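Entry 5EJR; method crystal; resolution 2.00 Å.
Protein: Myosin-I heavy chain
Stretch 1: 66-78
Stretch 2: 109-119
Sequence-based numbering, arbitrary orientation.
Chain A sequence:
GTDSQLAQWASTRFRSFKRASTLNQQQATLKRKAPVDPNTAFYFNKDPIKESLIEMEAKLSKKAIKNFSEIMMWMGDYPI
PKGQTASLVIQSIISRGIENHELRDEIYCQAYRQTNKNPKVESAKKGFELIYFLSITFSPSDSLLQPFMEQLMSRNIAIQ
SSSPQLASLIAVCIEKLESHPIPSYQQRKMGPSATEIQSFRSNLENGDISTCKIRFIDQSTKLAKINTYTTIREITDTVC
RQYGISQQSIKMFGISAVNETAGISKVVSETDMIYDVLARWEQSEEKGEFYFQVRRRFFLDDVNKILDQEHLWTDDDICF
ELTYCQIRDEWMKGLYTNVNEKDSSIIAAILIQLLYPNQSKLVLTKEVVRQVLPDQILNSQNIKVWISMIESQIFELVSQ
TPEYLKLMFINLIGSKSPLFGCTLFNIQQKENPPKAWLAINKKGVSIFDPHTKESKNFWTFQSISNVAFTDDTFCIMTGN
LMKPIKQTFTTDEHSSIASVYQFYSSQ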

# COMPACT_ATOMS: atom_id res chain seq x y z
N LYS A 66 20.89 -10.24 -17.24
CA LYS A 66 19.44 -10.00 -17.38
C LYS A 66 19.09 -8.57 -16.91
O LYS A 66 18.26 -7.91 -17.54
CB LYS A 66 18.61 -11.02 -16.57
CG LYS A 66 17.11 -11.00 -16.88
CD LYS A 66 16.33 -11.86 -15.91
CE LYS A 66 14.89 -12.06 -16.32
NZ LYS A 66 14.15 -12.88 -15.33
N ASN A 67 19.73 -8.13 -15.80
CA ASN A 67 19.54 -6.80 -15.22
C ASN A 67 19.93 -5.70 -16.19
O ASN A 67 19.21 -4.69 -16.29
CB ASN A 67 20.36 -6.65 -13.96
CG ASN A 67 20.02 -5.39 -13.20
OD1 ASN A 67 19.04 -5.32 -12.46
ND2 ASN A 67 20.77 -4.35 -13.43
N PHE A 68 21.07 -5.89 -16.91
CA PHE A 68 21.55 -4.92 -17.89
C PHE A 68 20.53 -4.67 -18.96
O PHE A 68 20.21 -3.51 -19.21
CB PHE A 68 22.91 -5.31 -18.48
CG PHE A 68 23.56 -4.14 -19.18
CD1 PHE A 68 24.28 -3.19 -18.47
CD2 PHE A 68 23.45 -3.99 -20.56
CE1 PHE A 68 24.88 -2.11 -19.12
CE2 PHE A 68 24.03 -2.90 -21.20
CZ PHE A 68 24.75 -1.98 -20.48
N SER A 69 19.99 -5.74 -19.56
CA SER A 69 18.96 -5.62 -20.59
C SER A 69 17.69 -4.91 -20.06
O SER A 69 17.04 -4.22 -20.83
CB SER A 69 18.63 -6.98 -21.22
OG SER A 69 17.93 -7.85 -20.34
N GLU A 70 17.39 -5.05 -18.75
CA GLU A 70 16.25 -4.39 -18.11
C GLU A 70 16.51 -2.89 -17.96
O GLU A 70 15.61 -2.09 -18.23
CB GLU A 70 15.88 -5.07 -16.78
CG GLU A 70 15.26 -6.44 -17.00
CD GLU A 70 14.79 -7.22 -15.79
OE1 GLU A 70 15.04 -6.78 -14.65
OE2 GLU A 70 14.20 -8.30 -16.00
N ILE A 71 17.75 -2.51 -17.58
CA ILE A 71 18.19 -1.11 -17.49
C ILE A 71 18.01 -0.46 -18.89
O ILE A 71 17.39 0.60 -19.01
CB ILE A 71 19.63 -1.02 -16.93
CG1 ILE A 71 19.63 -1.38 -15.43
CG2 ILE A 71 20.26 0.36 -17.18
CD1 ILE A 71 20.96 -1.25 -14.67
N MET A 72 18.45 -1.18 -19.94
CA MET A 72 18.31 -0.78 -21.35
C MET A 72 16.85 -0.58 -21.75
O MET A 72 16.55 0.35 -22.48
CB MET A 72 19.01 -1.80 -22.26
CG MET A 72 20.52 -1.78 -22.15
SD MET A 72 21.35 -2.79 -23.41
CE MET A 72 20.76 -2.00 -24.91
N MET A 73 15.95 -1.43 -21.24
CA MET A 73 14.51 -1.35 -21.47
C MET A 73 13.94 -0.11 -20.80
O MET A 73 13.08 0.56 -21.37
CB MET A 73 13.81 -2.58 -20.90
CG MET A 73 13.97 -3.81 -21.73
SD MET A 73 13.55 -5.30 -20.81
CE MET A 73 11.90 -5.36 -21.09
N TRP A 74 14.41 0.19 -19.57
CA TRP A 74 13.95 1.35 -18.81
C TRP A 74 14.36 2.66 -19.51
O TRP A 74 13.56 3.59 -19.64
CB TRP A 74 14.51 1.31 -17.38
CG TRP A 74 14.36 2.61 -16.66
CD1 TRP A 74 15.32 3.53 -16.41
CD2 TRP A 74 13.12 3.17 -16.20
NE1 TRP A 74 14.78 4.62 -15.77
CE2 TRP A 74 13.43 4.44 -15.65
CE3 TRP A 74 11.79 2.72 -16.18
CZ2 TRP A 74 12.45 5.25 -15.07
CZ3 TRP A 74 10.82 3.52 -15.59
CH2 TRP A 74 11.15 4.78 -15.06
N MET A 75 15.63 2.69 -19.98
CA MET A 75 16.26 3.80 -20.68
C MET A 75 15.78 3.97 -22.13
O MET A 75 16.06 5.00 -22.73
CB MET A 75 17.78 3.67 -20.59
CG MET A 75 18.29 3.91 -19.20
SD MET A 75 20.05 3.57 -19.00
CE MET A 75 20.75 5.02 -19.89
N GLY A 76 15.05 2.99 -22.65
CA GLY A 76 14.51 3.01 -24.01
C GLY A 76 15.52 2.67 -25.09
O GLY A 76 15.37 3.12 -26.23
N ASP A 77 16.53 1.87 -24.75
CA ASP A 77 17.59 1.42 -25.67
C ASP A 77 17.44 -0.06 -26.06
O ASP A 77 18.23 -0.57 -26.86
CB ASP A 77 18.98 1.69 -25.07
CG ASP A 77 19.25 3.15 -24.78
OD1 ASP A 77 19.02 3.99 -25.69
OD2 ASP A 77 19.72 3.46 -23.66
N TYR A 78 16.43 -0.74 -25.50
CA TYR A 78 16.09 -2.14 -25.73
C TYR A 78 14.56 -2.23 -25.67
O TYR A 78 13.96 -1.56 -24.82
CB TYR A 78 16.73 -3.03 -24.66
CG TYR A 78 16.77 -4.51 -24.97
CD1 TYR A 78 17.89 -5.08 -25.58
CD2 TYR A 78 15.74 -5.36 -24.57
CE1 TYR A 78 17.96 -6.46 -25.82
CE2 TYR A 78 15.80 -6.74 -24.81
CZ TYR A 78 16.92 -7.28 -25.43
OH TYR A 78 16.98 -8.63 -25.66
N CYS A 109 26.73 0.70 -11.09
CA CYS A 109 27.73 0.84 -12.15
C CYS A 109 27.10 0.68 -13.52
O CYS A 109 27.38 1.50 -14.38
CB CYS A 109 28.89 -0.12 -11.94
SG CYS A 109 29.88 0.22 -10.47
N GLN A 110 26.18 -0.31 -13.72
CA GLN A 110 25.51 -0.48 -15.02
C GLN A 110 24.66 0.72 -15.38
O GLN A 110 24.58 1.08 -16.56
CB GLN A 110 24.59 -1.71 -15.05
CG GLN A 110 25.29 -3.07 -15.08
CD GLN A 110 24.29 -4.22 -15.16
OE1 GLN A 110 23.07 -4.04 -15.11
NE2 GLN A 110 24.80 -5.42 -15.33
N ALA A 111 23.95 1.30 -14.37
CA ALA A 111 23.06 2.44 -14.59
C ALA A 111 23.91 3.64 -14.96
O ALA A 111 23.61 4.29 -15.97
CB ALA A 111 22.23 2.72 -13.33
N TYR A 112 24.97 3.91 -14.19
CA TYR A 112 25.88 5.03 -14.41
C TYR A 112 26.59 4.95 -15.77
O TYR A 112 26.57 5.93 -16.52
CB TYR A 112 26.90 5.20 -13.26
CG TYR A 112 27.80 6.38 -13.54
CD1 TYR A 112 27.36 7.69 -13.36
CD2 TYR A 112 29.05 6.19 -14.14
CE1 TYR A 112 28.15 8.78 -13.71
CE2 TYR A 112 29.86 7.28 -14.49
CZ TYR A 112 29.40 8.56 -14.28
OH TYR A 112 30.19 9.63 -14.62
N ARG A 113 27.21 3.80 -16.09
CA ARG A 113 27.90 3.56 -17.37
C ARG A 113 26.98 3.96 -18.53
O ARG A 113 27.42 4.61 -19.48
CB ARG A 113 28.30 2.08 -17.49
CG ARG A 113 28.52 1.57 -18.91
CD ARG A 113 28.22 0.10 -19.02
NE ARG A 113 28.10 -0.35 -20.40
CZ ARG A 113 29.08 -0.93 -21.08
NH1 ARG A 113 30.28 -1.10 -20.53
NH2 ARG A 113 28.88 -1.35 -22.32
N GLN A 114 25.69 3.60 -18.44
CA GLN A 114 24.77 3.89 -19.53
C GLN A 114 24.38 5.39 -19.64
O GLN A 114 23.85 5.80 -20.67
CB GLN A 114 23.57 2.96 -19.46
CG GLN A 114 23.92 1.51 -19.84
CD GLN A 114 24.30 1.33 -21.30
OE1 GLN A 114 25.47 1.41 -21.68
NE2 GLN A 114 23.31 1.12 -22.14
N THR A 115 24.74 6.21 -18.64
CA THR A 115 24.49 7.67 -18.67
C THR A 115 25.71 8.43 -19.23
O THR A 115 25.58 9.59 -19.63
CB THR A 115 24.18 8.23 -17.26
OG1 THR A 115 25.37 8.32 -16.49
CG2 THR A 115 23.11 7.44 -16.52
N ASN A 116 26.90 7.80 -19.20
CA ASN A 116 28.17 8.38 -19.64
C ASN A 116 28.38 8.16 -21.15
O ASN A 116 28.48 7.02 -21.59
CB ASN A 116 29.32 7.75 -18.83
CG ASN A 116 30.52 8.63 -18.61
OD1 ASN A 116 30.44 9.86 -18.52
ND2 ASN A 116 31.66 7.99 -18.40
N LYS A 117 28.42 9.26 -21.92
CA LYS A 117 28.62 9.30 -23.38
C LYS A 117 27.51 8.56 -24.14
O LYS A 117 27.76 7.71 -25.00
CB LYS A 117 30.04 8.84 -23.80
CG LYS A 117 31.17 9.66 -23.18
CD LYS A 117 32.55 9.24 -23.69
CE LYS A 117 33.70 9.85 -22.90
NZ LYS A 117 33.80 11.32 -23.07
N ASN A 118 26.27 8.91 -23.81
CA ASN A 118 25.07 8.37 -24.41
C ASN A 118 24.70 9.32 -25.58
O ASN A 118 24.59 10.53 -25.35
CB ASN A 118 23.95 8.32 -23.35
CG ASN A 118 22.73 7.52 -23.71
OD1 ASN A 118 22.33 7.42 -24.87
ND2 ASN A 118 22.10 6.94 -22.70
N PRO A 119 24.48 8.83 -26.82
CA PRO A 119 24.15 9.75 -27.92
C PRO A 119 22.75 10.37 -27.82
O PRO A 119 22.41 11.24 -28.63
CB PRO A 119 24.28 8.88 -29.18
CG PRO A 119 24.01 7.49 -28.69
CD PRO A 119 24.58 7.43 -27.30
O HOH W 1 20.73 1.90 -21.75
O HOH W 2 20.58 6.17 -26.53

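This is a largely buried side-chain contact between a helix and a helix with the segment that follows, with one direct hydrogen bond at one end and two water bridges from D77, past helix 66-75. Helix 66-75 and the helix 109-113 run in broadly the same direction, at 40° to each other. Their axes come no closer than 10.1 Å, which leaves room for side chains between them. About 484 Å² of surface is buried, both sides summed.

The direct hydrogen bond joins N67 and Q110. N67 ND2 donates to Q110 OE1 at 2.9 Å. Both CA-to-CB bonds point toward the opposing stretch. The Q110 side chain, m at chi1 and t at chi2, reaches across so that its amide lies against helix 66-75. An amide suits this buried site because its oxygen can accept a hydrogen bond from N67 ND2. The carbon I71 CD1 also lies 3.5 Å from Q110 OE1.

F68 gives the largest covered area of the first stretch. Its CA-to-CB bond points sideways, yet the ring reaches three residues of the second stretch. Q110 CD sits at the ring edge, 3.5 Å from F68 CD1. The tip of the ring, F68 CZ, is 3.4 Å from Q114 CD and 3.7 Å from R113 NE. A flat, wide side chain can thus touch the two amides and the R113 guanidinium. R113 NE also makes a weak hydrogen bond to Q114 OE1 at 3.4 Å, which links the two groups near the ring tip.

The CA-to-CB bond of I71 points toward the second stretch. I71 CD1 and A111 CB are 4.4 Å apart, an apolar contact. The CA atoms of I71 and A111 are 6.7 Å apart, and the short alanine side chain meets the end of I71.

M75 extends its flexible chain to Q114 and N118. M75 CE lies 3.3 Å from Q114 O, 3.5 Å from Q114 CB and 3.7 Å from N118 ND2. N118 ND2 in turn makes a weak hydrogen bond to Q114 O at 2.9 Å, so the methyl packs beside a loop braced from within.

At G76 the chain leaves helical geometry with positive phi, which favours glycine. D77 follows, and its CA-to-CB bond points toward the second stretch. Its carboxylate accepts from two waters. Water 1 donates to D77 OD2 and accepts from Q114 NE2, both at 2.7 Å. Water 2 donates to D77 OD1 at 2.8 Å and to N118 OD1 at 2.7 Å. These bridges join D77 to both side chains without direct hydrogen bonds.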